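Local coordinates for protein trimethylamine-N-oxide reductase (Haemophilus influenzae, PDB 7L5I) that probably reduces S- and N-oxides such as trimethylamine N-oxide at a molybdenum centre held by two molybdopterin guanine dinucleotides, at residues 588-591 / 592-596; 602-605 / 606-610; 65-68 / 69-72. All blocks are in the same frame, centred on the assembly; numbering follows the deposited sequence.

Interaction 1 of 3, residues 588-591 / 592-596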
loop_
_atom_site.group_PDB
_atom_site.type_symbol
_atom_site.label_atom_id
_atom_site.label_comp_id
_atom_site.label_asym_id
_atom_site.label_seq_id
_atom_site.Cartn_x
_atom_site.Cartn_y
_atom_site.Cartn_z
ATOM N N PHE A 588 -27.971 17.296 5.348
ATOM C CA PHE A 588 -26.846 17.578 4.458
ATOM C C PHE A 588 -26.684 19.065 4.166
ATOM O O PHE A 588 -25.559 19.573 4.117
ATOM C CB PHE A 588 -27.012 16.835 3.150
ATOM C CG PHE A 588 -25.921 17.106 2.163
ATOM C CD1 PHE A 588 -24.642 16.641 2.369
ATOM C CD2 PHE A 588 -26.175 17.848 1.042
ATOM C CE1 PHE A 588 -23.639 16.899 1.437
ATOM C CE2 PHE A 588 -25.184 18.103 0.129
ATOM C CZ PHE A 588 -23.922 17.626 0.327
ATOM N N ASP A 589 -27.783 19.767 3.901
ATOM C CA ASP A 589 -27.665 21.168 3.507
ATOM C C ASP A 589 -26.934 21.977 4.569
ATOM O O ASP A 589 -26.072 22.811 4.247
ATOM C CB ASP A 589 -29.052 21.752 3.255
ATOM C CG ASP A 589 -29.005 23.236 2.925
ATOM O OD1 ASP A 589 -28.372 23.583 1.908
ATOM O OD2 ASP A 589 -29.586 24.057 3.675
ATOM N N LYS A 590 -27.272 21.744 5.838
ATOM C CA LYS A 590 -26.648 22.450 6.944
ATOM C C LYS A 590 -25.207 22.014 7.118
ATOM O O LYS A 590 -24.301 22.849 7.267
ATOM C CB LYS A 590 -27.465 22.201 8.217
ATOM C CG LYS A 590 -27.002 22.925 9.457
ATOM C CD LYS A 590 -27.970 22.587 10.620
ATOM C CE LYS A 590 -28.250 23.762 11.534
ATOM N NZ LYS A 590 -29.588 23.646 12.209
ATOM N N PHE A 591 -24.955 20.703 7.064
ATOM C CA PHE A 591 -23.574 20.222 7.134
ATOM C C PHE A 591 -22.730 20.863 6.047
ATOM O O PHE A 591 -21.607 21.320 6.303
ATOM C CB PHE A 591 -23.545 18.695 7.020
ATOM C CG PHE A 591 -22.177 18.126 6.770
ATOM C CD1 PHE A 591 -21.291 17.870 7.815
ATOM C CD2 PHE A 591 -21.781 17.865 5.483
ATOM C CE1 PHE A 591 -20.015 17.364 7.548
ATOM C CE2 PHE A 591 -20.532 17.359 5.206
ATOM C CZ PHE A 591 -19.648 17.102 6.245
ATOM N N TRP A 592 -23.245 20.892 4.817
ATOM C CA TRP A 592 -22.440 21.369 3.700
ATOM C C TRP A 592 -22.145 22.856 3.839
ATOM O O TRP A 592 -21.020 23.301 3.578
ATOM C CB TRP A 592 -23.147 21.078 2.371
ATOM C CG TRP A 592 -22.216 21.285 1.250
ATOM C CD1 TRP A 592 -22.203 22.329 0.375
ATOM C CD2 TRP A 592 -21.075 20.466 0.919
ATOM N NE1 TRP A 592 -21.142 22.204 -0.490
ATOM C CE2 TRP A 592 -20.443 21.066 -0.182
ATOM C CE3 TRP A 592 -20.544 19.285 1.444
ATOM C CZ2 TRP A 592 -19.299 20.535 -0.768
ATOM C CZ3 TRP A 592 -19.415 18.755 0.864
ATOM C CH2 TRP A 592 -18.799 19.377 -0.229
ATOM N N ALA A 593 -23.143 23.634 4.283
ATOM C CA ALA A 593 -22.951 25.073 4.466
ATOM C C ALA A 593 -21.942 25.364 5.557
ATOM O O ALA A 593 -21.164 26.323 5.457
ATOM C CB ALA A 593 -24.291 25.730 4.796
ATOM N N GLU A 594 -21.971 24.594 6.646
ATOM C CA GLU A 594 -21.028 24.809 7.736
ATOM C C GLU A 594 -19.589 24.516 7.320
ATOM O O GLU A 594 -18.668 25.171 7.812
ATOM C CB GLU A 594 -21.458 23.965 8.939
ATOM C CG GLU A 594 -22.813 24.432 9.515
ATOM C CD GLU A 594 -23.314 23.676 10.757
ATOM O OE1 GLU A 594 -23.219 22.419 10.841
ATOM O OE2 GLU A 594 -23.843 24.373 11.652
ATOM N N ASN A 595 -19.381 23.573 6.403
ATOM C CA ASN A 595 -18.049 23.248 5.854
ATOM C C ASN A 595 -17.007 23.025 6.953
ATOM O O ASN A 595 -15.898 23.562 6.906
ATOM C CB ASN A 595 -17.594 24.333 4.871
ATOM C CG ASN A 595 -16.251 24.024 4.210
ATOM O OD1 ASN A 595 -15.371 24.893 4.108
ATOM N ND2 ASN A 595 -16.099 22.800 3.729
ATOM N N LYS A 596 -17.348 22.179 7.920
ATOM C CA LYS A 596 -16.469 21.782 9.006
ATOM C C LYS A 596 -16.575 20.276 9.206
ATOM O O LYS A 596 -17.614 19.689 8.915
ATOM C CB LYS A 596 -16.839 22.456 10.340
ATOM C CG LYS A 596 -16.720 23.949 10.392
ATOM C CD LYS A 596 -15.432 24.450 9.805
ATOM C CE LYS A 596 -14.868 25.614 10.606
ATOM N NZ LYS A 596 -13.861 26.359 9.800
HETATM O O HOH W 1 -19.998 20.849 8.492
#
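Phe588 and Trp592 both carry CG anti to the backbone N (chi1 178° and -168°), which sends their side chains off the helix in the same direction, side by side. They stand four residues apart on the short alpha helix 588-594, an i to i+4 aromatic pair. The Phe588 ring and the five-membered ring of Trp592 are nearly parallel, with planes at 28°, yet offset with little overlap. The closer contact over the ring is a CH-pi one: Trp592 CB sits above one face of Phe588, 4.3 Å from the ring centroid. Farther out, Phe588 CE1 meets Trp592 CE3 at 3.9 Å. Met564 of helix 563-580 touches both side chains. Phe591 CE2 comes to the edge of the indole, 4.2 Å from Trp592 CE3. Its own ring is buried against Tyr571 and strands 512-517 and 523-527, so this face of the helix packs on the neighbouring sheet and helix. The other face is exposed. There Lys590 CG lies 4.0 Å from Glu594 CD, while their charged ends stay apart. Asn595, just past the helix, has positive phi, and its OD1 bonds to Val37 N. Phe591 O takes Asn595 N at 3.2 Å and also accepts from a water at 2.8 Å. The same water accepts from Lys596 N at 3.0 Å, bridging the last turn to the chain beyond it.

Interaction 2 of 3, residues 602-605 / 606-610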
loop_
_atom_site.group_PDB
_atom_site.type_symbol
_atom_site.label_atom_id
_atom_site.label_comp_id
_atom_site.label_asym_id
_atom_site.label_seq_id
_atom_site.Cartn_x
_atom_site.Cartn_y
_atom_site.Cartn_z
ATOM N N ALA A 602 -16.469 8.081 20.727
ATOM C CA ALA A 602 -16.420 6.660 21.059
ATOM C C ALA A 602 -16.962 6.422 22.465
ATOM O O ALA A 602 -16.626 7.145 23.404
ATOM C CB ALA A 602 -14.991 6.142 20.989
ATOM N N GLY A 603 -17.765 5.378 22.605
ATOM C CA GLY A 603 -18.289 4.983 23.895
ATOM C C GLY A 603 -17.381 4.031 24.652
ATOM O O GLY A 603 -16.330 3.586 24.181
ATOM N N GLU A 604 -17.847 3.666 25.846
ATOM C CA GLU A 604 -17.037 2.828 26.718
ATOM C C GLU A 604 -16.803 1.446 26.119
ATOM O O GLU A 604 -15.709 0.889 26.267
ATOM C CB GLU A 604 -17.690 2.714 28.093
ATOM C CG GLU A 604 -17.348 3.870 29.021
ATOM C CD GLU A 604 -15.845 4.120 29.102
ATOM O OE1 GLU A 604 -15.064 3.140 29.062
ATOM O OE2 GLU A 604 -15.444 5.302 29.163
ATOM N N ALA A 605 -17.786 0.886 25.409
ATOM C CA ALA A 605 -17.569 -0.448 24.851
ATOM C C ALA A 605 -16.427 -0.437 23.834
ATOM O O ALA A 605 -15.529 -1.289 23.873
ATOM C CB ALA A 605 -18.840 -0.979 24.214
ATOM N N ALA A 606 -16.434 0.539 22.928
ATOM C CA ALA A 606 -15.356 0.632 21.943
ATOM C C ALA A 606 -14.014 0.893 22.610
ATOM O O ALA A 606 -12.979 0.382 22.158
ATOM C CB ALA A 606 -15.676 1.732 20.939
ATOM N N LYS A 607 -13.986 1.713 23.661
ATOM C CA LYS A 607 -12.707 1.996 24.308
ATOM C C LYS A 607 -12.142 0.762 25.000
ATOM O O LYS A 607 -10.929 0.664 25.189
ATOM C CB LYS A 607 -12.865 3.136 25.308
ATOM C CG LYS A 607 -13.006 4.496 24.660
ATOM C CD LYS A 607 -13.451 5.527 25.672
ATOM C CE LYS A 607 -13.518 6.913 25.064
ATOM N NZ LYS A 607 -14.224 7.832 25.993
ATOM N N LYS A 608 -13.000 -0.191 25.369
ATOM C CA LYS A 608 -12.560 -1.388 26.076
ATOM C C LYS A 608 -12.473 -2.629 25.192
ATOM O O LYS A 608 -12.189 -3.716 25.708
ATOM C CB LYS A 608 -13.537 -1.673 27.234
ATOM C CG LYS A 608 -13.479 -0.599 28.323
ATOM C CD LYS A 608 -14.700 -0.696 29.218
ATOM C CE LYS A 608 -14.431 -0.156 30.609
ATOM N NZ LYS A 608 -15.066 -1.058 31.605
ATOM N N TRP A 609 -12.716 -2.507 23.897
ATOM C CA TRP A 609 -12.855 -3.683 23.050
ATOM C C TRP A 609 -11.524 -4.396 22.850
ATOM O O TRP A 609 -10.502 -3.773 22.528
ATOM C CB TRP A 609 -13.450 -3.305 21.692
ATOM C CG TRP A 609 -13.772 -4.513 20.877
ATOM C CD1 TRP A 609 -14.782 -5.413 21.092
ATOM C CD2 TRP A 609 -13.061 -4.976 19.731
ATOM N NE1 TRP A 609 -14.745 -6.408 20.130
ATOM C CE2 TRP A 609 -13.693 -6.157 19.285
ATOM C CE3 TRP A 609 -11.948 -4.510 19.034
ATOM C CZ2 TRP A 609 -13.241 -6.872 18.178
ATOM C CZ3 TRP A 609 -11.516 -5.221 17.923
ATOM C CH2 TRP A 609 -12.169 -6.374 17.502
ATOM N N VAL A 610 -11.548 -5.721 23.025
ATOM C CA VAL A 610 -10.377 -6.575 22.870
ATOM C C VAL A 610 -10.648 -7.552 21.729
ATOM O O VAL A 610 -11.612 -8.328 21.770
ATOM C CB VAL A 610 -10.043 -7.307 24.183
ATOM C CG1 VAL A 610 -8.900 -8.304 23.988
ATOM C CG2 VAL A 610 -9.716 -6.310 25.285
#
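Gly603 O receives the N-H of Lys607 at 3.0 Å. The side chain of Lys607 runs over the same oxygen, with CG 3.5 Å from Gly603 O. Its stem starts with CG beside the backbone N (chi1 -74°) and then stays extended, which carries Lys607 CE back to 3.5 Å from Ala602 O. Gly603 is the N-cap residue of helix 604-608, a short alpha-helical turn at the protein surface. Ala602 stands just before the cap, and its CB meets Ala606 CB at 4.5 Å. Glu604, in the first turn, bends at chi2 (-51°) and brings one oxygen toward each of two lysine stems. Glu604 OE2 stays 4.2 Å from Lys607 NZ, too far for a salt bridge. Glu604 OE1 lies 3.7 Å from Lys608 CE, against the aliphatic part of that side chain. Any attraction between these opposite charges is probably weak. Toward the C-terminal end the bonding weakens: Lys608 N is shared between Glu604 O and Ala605 O, both weak bonds. Ser198 adds bonds here, its OG to Lys607 O and its backbone to that of Trp609. Pro394 is touched by both Ala602 and Lys607, while Trp609 CB rests 3.6 Å from Ala605 O.

Interaction 3 of 3, residues 65-68 / 69-72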
loop_
_atom_site.group_PDB
_atom_site.type_symbol
_atom_site.label_atom_id
_atom_site.label_comp_id
_atom_site.label_asym_id
_atom_site.label_seq_id
_atom_site.Cartn_x
_atom_site.Cartn_y
_atom_site.Cartn_z
ATOM N N VAL A 65 1.624 15.319 15.640
ATOM C CA VAL A 65 2.899 15.474 14.934
ATOM C C VAL A 65 2.594 16.189 13.620
ATOM O O VAL A 65 1.616 15.840 12.945
ATOM C CB VAL A 65 3.569 14.118 14.655
ATOM C CG1 VAL A 65 4.878 14.301 13.892
ATOM C CG2 VAL A 65 3.796 13.358 15.968
ATOM N N PRO A 66 3.378 17.183 13.215
ATOM C CA PRO A 66 3.110 17.831 11.925
ATOM C C PRO A 66 3.107 16.817 10.787
ATOM O O PRO A 66 3.870 15.841 10.782
ATOM C CB PRO A 66 4.251 18.844 11.781
ATOM C CG PRO A 66 4.709 19.088 13.210
ATOM C CD PRO A 66 4.540 17.776 13.908
ATOM N N ASN A 67 2.207 17.051 9.839
ATOM C CA ASN A 67 2.057 16.241 8.641
ATOM C C ASN A 67 2.283 17.168 7.445
ATOM O O ASN A 67 1.362 17.835 6.963
ATOM C CB ASN A 67 0.696 15.588 8.594
ATOM C CG ASN A 67 0.604 14.595 7.472
ATOM O OD1 ASN A 67 1.359 14.678 6.516
ATOM N ND2 ASN A 67 -0.303 13.629 7.596
ATOM N N GLU A 68 3.527 17.196 6.966
ATOM C CA GLU A 68 3.901 18.086 5.869
ATOM C C GLU A 68 3.183 17.765 4.568
ATOM O O GLU A 68 3.130 18.618 3.673
ATOM C CB GLU A 68 5.417 18.013 5.656
ATOM C CG GLU A 68 6.268 18.404 6.872
ATOM C CD GLU A 68 6.471 17.292 7.901
ATOM O OE1 GLU A 68 5.971 16.158 7.708
ATOM O OE2 GLU A 68 7.145 17.557 8.923
ATOM N N LEU A 69 2.595 16.563 4.433
ATOM C CA LEU A 69 1.837 16.252 3.229
ATOM C C LEU A 69 0.663 17.202 3.033
ATOM O O LEU A 69 0.225 17.401 1.898
ATOM C CB LEU A 69 1.337 14.805 3.272
ATOM C CG LEU A 69 2.403 13.741 3.514
ATOM C CD1 LEU A 69 1.713 12.380 3.533
ATOM C CD2 LEU A 69 3.474 13.772 2.458
ATOM N N GLN A 70 0.184 17.823 4.110
ATOM C CA GLN A 70 -0.962 18.706 4.065
ATOM C C GLN A 70 -0.649 20.092 3.522
ATOM O O GLN A 70 -1.578 20.896 3.369
ATOM C CB GLN A 70 -1.560 18.856 5.475
ATOM C CG GLN A 70 -1.982 17.528 6.105
ATOM C CD GLN A 70 -2.228 17.608 7.604
ATOM O OE1 GLN A 70 -1.722 18.500 8.299
ATOM N NE2 GLN A 70 -2.966 16.623 8.125
ATOM N N THR A 71 0.619 20.400 3.259
ATOM C CA THR A 71 1.043 21.778 3.067
ATOM C C THR A 71 1.244 22.160 1.604
ATOM O O THR A 71 1.672 23.287 1.337
ATOM C CB THR A 71 2.345 22.053 3.843
ATOM O OG1 THR A 71 3.409 21.237 3.317
ATOM C CG2 THR A 71 2.160 21.775 5.339
ATOM N N VAL A 72 0.913 21.288 0.651
ATOM C CA VAL A 72 1.279 21.552 -0.743
ATOM C C VAL A 72 0.103 21.515 -1.718
ATOM O O VAL A 72 0.270 21.167 -2.888
ATOM C CB VAL A 72 2.397 20.577 -1.203
ATOM C CG1 VAL A 72 3.709 20.886 -0.467
ATOM C CG2 VAL A 72 2.015 19.112 -0.984
HETATM O O HOH W 2 0.403 19.283 9.830
#
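Asn67 and Gln70 form the tight part of this contact, both buried, with their amide planes stacked 20° apart. Asn67 CB is 3.7 Å from Gln70 CD, and the two side chains cross at about a right angle. A chi1 of -172° sets the Asn67 amide beside its own carbonyl carbon, with OD1 accepting from Leu69 N at 3.1 Å. Asn67 OD1 also presses on Leu69 CB at 3.2 Å. Asn67 ND2 is held by Arg221 O, and Gln70 NE2 by Trp42 O and Gln229 OE1, so both amides are fixed in rotation. The backbone makes a 3-10 turn here, in the loop between strand 53-59 and helix 73-78. The bond from Leu69 N to Asn67 OD1 closes an Asx turn, and Asn67 O accepts Gln70 N at 3.1 Å from above the carbonyl plane. A water accepts from Asn67 N and donates to Gln70 OE1. The side chain of Leu69 is about 5 Å from a bound molybdopterin guanine dinucleotide and packs on Trp42 and Ile222. The looser side belongs to solvent-exposed Thr71. Its side chain makes few contacts, yet Glu68 O has two donors there: Thr71 OG1 at 2.7 Å in the carbonyl plane, on a lone pair, and Thr71 N at 3.1 Å from above that plane. The carboxylate of partly exposed Glu68 turns elsewhere, to a salt bridge between OE1 and Arg221 NH2.

Along the chain, interaction 3 comes first, in the N-terminal part of the molybdopterin oxidoreductase fold. Interactions 1 and 2 follow much later, on helices 588-594 and 604-608, which are separated by strand 598-599. That strand is one edge of the sheet whose strands 512-517 and 523-527 pack against interaction 1. The three contacts do not touch. The centres of interactions 1 and 2 are about 29 Å apart. Interaction 3 has its centre about 25 Å from that of interaction 1 and about 30 Å from that of interaction 2. Residues 65-72 lie beside the cofactor, nearer the middle of the molecule, while the two helices belong to its outer part.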